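Local coordinates for protein intracellular exo-alpha-(1->5)-L-arabinofuranosidase (Bifidobacterium longum, PDB 2Y2W) that hydrolyses terminal alpha-(1->5)-linked L-arabinofuranosyl residues of arabinans and also acts on wheat arabinoxylan, contributing to plant cell wall breakdown, at residues 162-167 and 209-214; 279-284 and 332-337. All blocks are in the same frame, centred on the assembly; numbering follows the deposited sequence.

Contact 1 of 2, residues 162-167 and 209-214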
loop_
_atom_site.group_PDB
_atom_site.type_symbol
_atom_site.label_atom_id
_atom_site.label_comp_id
_atom_site.label_asym_id
_atom_site.label_seq_id
_atom_site.Cartn_x
_atom_site.Cartn_y
_atom_site.Cartn_z
ATOM N N GLU D 162 32.427 5.489 -3.566
ATOM C CA GLU D 162 31.373 5.033 -2.667
ATOM C C GLU D 162 30.055 4.931 -3.441
ATOM O O GLU D 162 29.854 5.649 -4.424
ATOM C CB GLU D 162 31.240 6.042 -1.526
ATOM C CG GLU D 162 30.295 5.666 -0.391
ATOM C CD GLU D 162 30.177 6.769 0.655
ATOM O OE1 GLU D 162 30.921 7.773 0.565
ATOM O OE2 GLU D 162 29.337 6.634 1.573
ATOM N N ILE D 163 29.168 4.040 -3.001
ATOM C CA ILE D 163 27.850 3.873 -3.627
ATOM C C ILE D 163 26.746 4.523 -2.799
ATOM O O ILE D 163 26.673 4.329 -1.585
ATOM C CB ILE D 163 27.490 2.381 -3.861
ATOM C CG1 ILE D 163 28.520 1.714 -4.773
ATOM C CG2 ILE D 163 26.082 2.245 -4.453
ATOM C CD1 ILE D 163 28.388 0.210 -4.859
ATOM N N MET D 164 25.898 5.296 -3.471
ATOM C CA MET D 164 24.699 5.854 -2.862
ATOM C C MET D 164 23.477 5.168 -3.483
ATOM O O MET D 164 23.038 5.521 -4.581
ATOM C CB MET D 164 24.653 7.368 -3.070
ATOM C CG MET D 164 23.691 8.096 -2.147
ATOM S SD MET D 164 23.269 9.742 -2.749
ATOM C CE MET D 164 24.826 10.611 -2.563
ATOM N N LEU D 165 22.944 4.174 -2.779
ATOM C CA LEU D 165 21.923 3.301 -3.350
ATOM C C LEU D 165 20.508 3.801 -3.107
ATOM O O LEU D 165 20.098 4.005 -1.967
ATOM C CB LEU D 165 22.084 1.865 -2.838
ATOM C CG LEU D 165 21.364 0.733 -3.580
ATOM C CD1 LEU D 165 21.557 0.815 -5.090
ATOM C CD2 LEU D 165 21.845 -0.612 -3.060
ATOM N N ALA D 166 19.773 3.999 -4.196
ATOM C CA ALA D 166 18.380 4.412 -4.135
ATOM C C ALA D 166 17.471 3.198 -4.284
ATOM O O ALA D 166 17.720 2.328 -5.125
ATOM C CB ALA D 166 18.086 5.430 -5.213
ATOM N N VAL D 167 16.426 3.140 -3.462
ATOM C CA VAL D 167 15.455 2.044 -3.531
ATOM C C VAL D 167 14.110 2.516 -4.075
ATOM O O VAL D 167 13.741 3.682 -3.916
ATOM C CB VAL D 167 15.256 1.328 -2.160
ATOM C CG1 VAL D 167 16.482 0.484 -1.804
ATOM C CG2 VAL D 167 14.931 2.327 -1.049
ATOM N N MET D 209 25.179 5.002 2.557
ATOM C CA MET D 209 24.224 6.038 2.183
ATOM C C MET D 209 23.146 5.505 1.237
ATOM O O MET D 209 23.450 4.976 0.163
ATOM C CB MET D 209 24.960 7.232 1.568
ATOM C CG MET D 209 24.197 8.538 1.609
ATOM S SD MET D 209 25.268 9.919 1.173
ATOM C CE MET D 209 24.078 11.252 1.048
ATOM N N TRP D 210 21.891 5.652 1.658
ATOM C CA TRP D 210 20.740 5.144 0.915
ATOM C C TRP D 210 19.712 6.240 0.667
ATOM O O TRP D 210 19.406 7.028 1.565
ATOM C CB TRP D 210 20.063 4.001 1.678
ATOM C CG TRP D 210 20.887 2.757 1.820
ATOM C CD1 TRP D 210 22.004 2.596 2.587
ATOM C CD2 TRP D 210 20.638 1.487 1.203
ATOM N NE1 TRP D 210 22.477 1.313 2.471
ATOM C CE2 TRP D 210 21.656 0.611 1.631
ATOM C CE3 TRP D 210 19.655 1.007 0.328
ATOM C CZ2 TRP D 210 21.720 -0.718 1.216
ATOM C CZ3 TRP D 210 19.720 -0.312 -0.084
ATOM C CH2 TRP D 210 20.746 -1.161 0.360
ATOM N N CYS D 211 19.175 6.275 -0.549
ATOM C CA CYS D 211 18.086 7.184 -0.886
ATOM C C CYS D 211 16.746 6.454 -0.866
ATOM O O CYS D 211 16.513 5.532 -1.654
ATOM C CB CYS D 211 18.320 7.833 -2.251
ATOM S SG CYS D 211 19.814 8.822 -2.325
ATOM N N ILE D 212 15.876 6.867 0.050
ATOM C CA ILE D 212 14.564 6.256 0.192
ATOM C C ILE D 212 13.602 6.868 -0.827
ATOM O O ILE D 212 12.923 7.864 -0.555
ATOM C CB ILE D 212 14.035 6.375 1.643
ATOM C CG1 ILE D 212 15.094 5.874 2.631
ATOM C CG2 ILE D 212 12.747 5.578 1.816
ATOM C CD1 ILE D 212 14.957 6.419 4.027
ATOM N N GLY D 213 13.572 6.265 -2.011
ATOM C CA GLY D 213 12.742 6.738 -3.109
ATOM C C GLY D 213 13.406 7.828 -3.918
ATOM O O GLY D 213 14.507 8.280 -3.588
ATOM N N ASN D 214 12.720 8.247 -4.979
ATOM C CA ASN D 214 13.178 9.329 -5.837
ATOM C C ASN D 214 12.048 10.283 -6.205
ATOM O O ASN D 214 10.952 9.847 -6.566
ATOM C CB ASN D 214 13.799 8.772 -7.115
ATOM C CG ASN D 214 14.303 9.863 -8.032
ATOM O OD1 ASN D 214 15.384 10.412 -7.822
ATOM N ND2 ASN D 214 13.519 10.191 -9.050
#
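Leu-165 lies side by side with Trp-210, both pointing the same way off one face of a parallel strand pair, strands 162-167 and 209-212, the third and fourth of the (beta/alpha)8 barrel. Leu-165 CB sits over one face of the indole, 4.2 Å from the centroid of its six-membered ring and 16° off the normal, a CH-pi contact. Farther out, Leu-165 CD2 meets Trp-210 CH2 at 3.6 Å. Val-167 CG1 comes to the ring from another direction, at the edge and in plane, 3.8 Å from Trp-210 CZ3. Helices 174-185 and 227-244 pack on this outer face.

The opposite face, toward the barrel interior, is lined with sulphur. Met-164 and Met-209 also run alongside each other. Met-209 stays extended beyond CG, whereas Met-164 bends at its last torsion (chi3 -68°), and their CE methyls meet at 3.7 Å. Cys-211 has SG anti to its carbonyl carbon (chi1 -61°), which leaves the sulphur 3.6 Å from Met-164 SD. Ala-166 CB packs on Cys-211 CB beyond them.

Backbone bonds run from Leu-165 N to Met-209 O, Cys-211 N to Leu-165 O (2.8 Å) and Val-167 N to Cys-211 O (3.0 Å); Gly-213 N to Val-167 O is weak. Met-164 and Ala-166 bond back to strand 107-110. The side chains thus meet through apolar and CH-pi contacts, while polar ends find partners outside the pair: Glu-162 with Arg-62, Trp-210 NE1 with Ile-207 O. In the loop just past the strand lies Asn-214, which by similarity binds arabinofuranose.

Contact 2 of 2, residues 279-284 and 332-337; sequences DFVSCH and KDIALS
Phe-280 to Cys-283 and Ala-335 to Ser-337 form a parallel strand pairing, the sixth and seventh strands of the (beta/alpha)8 barrel, joined through helices 297-304 and 307-327. Val-281 N donates to Ala-335 O (3.1 Å) and Val-281 O accepts from Ser-337 N (2.8 Å), so Val-281 is gripped by both backbone groups; Ala-335 N to Asp-279 O extends the pairing toward the strand starts.

On the interior face, Phe-280 has CG anti to its carbonyl carbon (chi1 -73°), and the CD1 and CE1 atoms of its ring meet the neighbouring strand: CE1 lies 3.7 Å from Ala-335 CB, and CD1 an equal 3.7 Å from Ser-337 CB. Ser-282 shares this face, its OG hydrogen-bonded to Gly-254 N.

On the outer face Val-281 and Leu-336 lie side by side, CG1 of the valine 3.9 Å from CD1 of the leucine, with helix 307-327 packed against both. Just before the strand, Ile-334 CG2 lies against the main chain, 3.6 Å from Phe-280 C, and also touches Val-281 CG1. Nearer the catalytic end of the strands, Cys-283 N bonds to Ser-337 O at 2.8 Å, and Cys-283 SG lies 4.1 Å from Leu-336 CG.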
loop_
_atom_site.group_PDB
_atom_site.type_symbol
_atom_site.label_atom_id
_atom_site.label_comp_id
_atom_site.label_asym_id
_atom_site.label_seq_id
_atom_site.Cartn_x
_atom_site.Cartn_y
_atom_site.Cartn_z
ATOM N N ASP D 279 18.961 11.224 8.155
ATOM C CA ASP D 279 20.258 11.866 8.270
ATOM C C ASP D 279 20.403 12.986 7.241
ATOM O O ASP D 279 21.112 13.966 7.472
ATOM C CB ASP D 279 21.361 10.823 8.096
ATOM C CG ASP D 279 21.269 9.704 9.121
ATOM O OD1 ASP D 279 21.715 9.914 10.272
ATOM O OD2 ASP D 279 20.749 8.616 8.776
ATOM N N PHE D 280 19.716 12.830 6.113
ATOM C CA PHE D 280 19.777 13.791 5.022
ATOM C C PHE D 280 18.395 14.134 4.491
ATOM O O PHE D 280 17.438 13.378 4.667
ATOM C CB PHE D 280 20.612 13.240 3.866
ATOM C CG PHE D 280 22.089 13.219 4.129
ATOM C CD1 PHE D 280 22.880 14.317 3.805
ATOM C CD2 PHE D 280 22.694 12.092 4.674
ATOM C CE1 PHE D 280 24.254 14.298 4.029
ATOM C CE2 PHE D 280 24.068 12.062 4.906
ATOM C CZ PHE D 280 24.850 13.167 4.583
ATOM N N VAL D 281 18.312 15.294 3.847
ATOM C CA VAL D 281 17.167 15.666 3.026
ATOM C C VAL D 281 17.713 16.065 1.653
ATOM O O VAL D 281 18.715 16.775 1.561
ATOM C CB VAL D 281 16.307 16.785 3.686
ATOM C CG1 VAL D 281 17.138 18.036 3.993
ATOM C CG2 VAL D 281 15.085 17.120 2.832
ATOM N N SER D 282 17.069 15.584 0.594
ATOM C CA SER D 282 17.577 15.768 -0.764
ATOM C C SER D 282 17.102 17.070 -1.394
ATOM O O SER D 282 15.956 17.476 -1.209
ATOM C CB SER D 282 17.185 14.587 -1.657
ATOM O OG SER D 282 15.843 14.703 -2.098
ATOM N N CYS D 283 17.996 17.710 -2.142
ATOM C CA CYS D 283 17.665 18.901 -2.912
ATOM C C CYS D 283 18.012 18.679 -4.375
ATOM O O CYS D 283 19.078 18.144 -4.696
ATOM C CB CYS D 283 18.422 20.117 -2.385
ATOM S SG CYS D 283 18.051 20.550 -0.681
ATOM N N HIS D 284 17.103 19.092 -5.254
ATOM C CA HIS D 284 17.290 18.953 -6.693
ATOM C C HIS D 284 17.225 20.316 -7.374
ATOM O O HIS D 284 16.261 21.061 -7.192
ATOM C CB HIS D 284 16.246 17.996 -7.277
ATOM C CG HIS D 284 16.406 16.575 -6.825
ATOM N ND1 HIS D 284 16.143 15.500 -7.646
ATOM C CD2 HIS D 284 16.813 16.053 -5.643
ATOM C CE1 HIS D 284 16.374 14.379 -6.987
ATOM N NE2 HIS D 284 16.784 14.687 -5.770
ATOM N N LYS D 332 20.269 16.320 16.968
ATOM C CA LYS D 332 20.966 16.074 15.709
ATOM C C LYS D 332 20.443 16.969 14.581
ATOM O O LYS D 332 19.237 17.198 14.466
ATOM C CB LYS D 332 20.815 14.592 15.336
ATOM C CG LYS D 332 20.894 14.269 13.840
ATOM C CD LYS D 332 20.235 12.933 13.514
ATOM C CE LYS D 332 18.724 13.051 13.375
ATOM N NZ LYS D 332 18.092 11.720 13.145
ATOM N N ASP D 333 21.361 17.466 13.754
ATOM C CA ASP D 333 21.010 18.204 12.545
ATOM C C ASP D 333 20.826 17.276 11.352
ATOM O O ASP D 333 21.588 16.327 11.168
ATOM C CB ASP D 333 22.098 19.224 12.204
ATOM C CG ASP D 333 21.868 20.569 12.853
ATOM O OD1 ASP D 333 21.042 20.660 13.788
ATOM O OD2 ASP D 333 22.523 21.543 12.420
ATOM N N ILE D 334 19.808 17.561 10.545
ATOM C CA ILE D 334 19.644 16.922 9.249
ATOM C C ILE D 334 20.475 17.705 8.239
ATOM O O ILE D 334 20.227 18.891 8.009
ATOM C CB ILE D 334 18.159 16.909 8.787
ATOM C CG1 ILE D 334 17.237 16.280 9.846
ATOM C CG2 ILE D 334 18.013 16.240 7.412
ATOM C CD1 ILE D 334 17.516 14.821 10.176
ATOM N N ALA D 335 21.468 17.041 7.653
ATOM C CA ALA D 335 22.292 17.649 6.611
ATOM C C ALA D 335 21.560 17.668 5.268
ATOM O O ALA D 335 20.620 16.899 5.047
ATOM C CB ALA D 335 23.624 16.923 6.488
ATOM N N LEU D 336 21.995 18.556 4.381
ATOM C CA LEU D 336 21.415 18.669 3.051
ATOM C C LEU D 336 22.197 17.837 2.047
ATOM O O LEU D 336 23.430 17.767 2.108
ATOM C CB LEU D 336 21.377 20.132 2.601
ATOM C CG LEU D 336 20.121 20.971 2.870
ATOM C CD1 LEU D 336 19.714 20.983 4.344
ATOM C CD2 LEU D 336 20.334 22.388 2.362
ATOM N N SER D 337 21.469 17.208 1.128
ATOM C CA SER D 337 22.067 16.394 0.078
ATOM C C SER D 337 21.594 16.854 -1.299
ATOM O O SER D 337 20.510 16.475 -1.753
ATOM C CB SER D 337 21.736 14.913 0.292
ATOM O OG SER D 337 22.368 14.096 -0.680
#

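Contacts 1 and 2 belong to the same closed sheet, pairing strands three with four and six with seven; their centres are about 13 Å apart, with strand 249-252 between them in the strand order. They meet inside the barrel, where Met-209 CE of contact 1 lies 3.7 Å from Ser-337 OG and 3.9 Å from Phe-280 CE2 of contact 2. Toward the C-terminal side of the barrel Asn-214 OD1 approaches His-284 CE1 at 4.2 Å. His-284 ND1 is hydrogen-bonded to Glu-215, by similarity the proton donor/acceptor, which directly follows Asn-214. Strand 335-341 carries Glu-340, the inferred nucleophile, whose side chain is about 8 Å from that of Ala-166.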